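PDB 3FXH: integron gene cassette protein HFX_CASS2, which is of unknown function, a small all-helical protein encoded on a mobile gene cassette and found as a two-chain assembly. Local coordinates for residues A[104-107]-A[108-111]. Residues are numbered along the deposited sequence; the frame is centred on the assembly and turned at random.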
# COMPACT_ATOMS: atom_id res chain seq x y z
N THR A 104 -18.67 -2.34 1.27
CA THR A 104 -19.00 -1.19 2.12
C THR A 104 -18.22 0.08 1.80
O THR A 104 -18.61 1.17 2.24
CB THR A 104 -18.80 -1.51 3.62
OG1 THR A 104 -17.41 -1.72 3.88
CG2 THR A 104 -19.60 -2.74 4.02
N VAL A 105 -17.12 -0.03 1.05
CA VAL A 105 -16.40 1.17 0.65
C VAL A 105 -16.47 1.40 -0.85
O VAL A 105 -16.80 0.49 -1.61
CB VAL A 105 -14.92 1.15 1.11
CG1 VAL A 105 -14.87 0.99 2.64
CG2 VAL A 105 -14.14 0.03 0.40
N VAL A 106 -16.17 2.62 -1.27
CA VAL A 106 -16.04 2.95 -2.69
C VAL A 106 -14.80 3.80 -2.94
O VAL A 106 -14.16 4.28 -2.00
CB VAL A 106 -17.25 3.73 -3.21
CG1 VAL A 106 -18.50 2.87 -3.12
CG2 VAL A 106 -17.40 5.05 -2.46
N MSE A 107 -14.47 3.97 -4.21
CA MSE A 107 -13.29 4.73 -4.61
C MSE A 107 -13.16 6.03 -3.82
O MSE A 107 -12.09 6.36 -3.32
CB MSE A 107 -13.37 5.06 -6.11
CG MSE A 107 -13.46 3.86 -6.99
SE MSE A 107 -11.73 3.01 -7.15
CE MSE A 107 -10.93 4.27 -8.41
N GLU A 108 -14.26 6.77 -3.73
CA GLU A 108 -14.22 8.11 -3.18
C GLU A 108 -13.93 8.13 -1.69
O GLU A 108 -13.57 9.17 -1.14
CB GLU A 108 -15.54 8.84 -3.47
CG GLU A 108 -15.70 9.29 -4.91
CD GLU A 108 -16.15 8.18 -5.84
OE1 GLU A 108 -16.47 7.08 -5.35
OE2 GLU A 108 -16.18 8.43 -7.07
N ASP A 109 -14.11 6.99 -1.03
CA ASP A 109 -13.86 6.88 0.40
C ASP A 109 -12.37 7.00 0.67
O ASP A 109 -11.95 7.27 1.79
CB ASP A 109 -14.38 5.55 0.95
CG ASP A 109 -15.89 5.52 1.14
OD1 ASP A 109 -16.50 6.58 1.32
OD2 ASP A 109 -16.46 4.41 1.12
N PHE A 110 -11.57 6.79 -0.37
CA PHE A 110 -10.13 6.93 -0.26
C PHE A 110 -9.58 8.00 -1.20
O PHE A 110 -8.37 8.08 -1.48
CB PHE A 110 -9.46 5.57 -0.47
CG PHE A 110 -9.95 4.52 0.49
CD1 PHE A 110 -9.42 4.42 1.76
CD2 PHE A 110 -10.98 3.65 0.13
CE1 PHE A 110 -9.87 3.46 2.65
CE2 PHE A 110 -11.44 2.68 1.01
CZ PHE A 110 -10.89 2.59 2.28
N GLY A 111 -10.48 8.87 -1.66
CA GLY A 111 -10.10 9.99 -2.49
C GLY A 111 -9.62 9.60 -3.88
O GLY A 111 -8.83 10.32 -4.49
O HOH W 1 -19.09 3.96 1.35
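Two donors grip OD2 of Asp-109: the backbone N of Val-106, at 3.0 Å from OD2, and a water whose oxygen is 2.7 Å from it. The amide comes in from above the carboxylate plane, 46° out of it, with a fairly straight N-H...O angle of 155°. The same water donates to Thr-104 O, so the carboxylate is joined to the backbone at two points of the incoming chain. With its CG beside the backbone N (chi1 -78°), Asp-109 reaches back along the incoming chain to the amide of Val-106, and OD2 settles against Val-105 CA. The main chain returns the bond: Asp-109 N donates to Val-106 O, 2.9 Å away, opening a 3-10 turn that continues with Phe-110 N on Met-107 O at 3.0 Å and Gly-111 N on Glu-108 O. The bond from Val-106 N to the Asp-109 side chain is like one half of a capping box, with a main-chain bond in place of the other half.

The side chain of Val-105 also meets the ring of Phe-110. Its CG2 lies in the ring plane at the edge, 3.8 Å from CE2, while CB approaches the same carbon obliquely. Both side chains, and that of Met-107, rest on helix 116-131: Val-105 on Ile-123, Met-107 on Leu-119, and Phe-110 on Leu-119 and Asn-122. Beside Val-106, OE1 of Glu-108 lies 3.7 Å from the methyl CG2; OE1 forms a salt bridge with Arg-50, and OE2 one with Lys-113. Gly-111 O accepts a hydrogen bond from Arg-40 of the second subunit.

Main-chain and carboxylate bonds thus fix this surface loop on one side and apolar contacts seat it on the other; the amide and water should stabilise the negative charge of Asp-109.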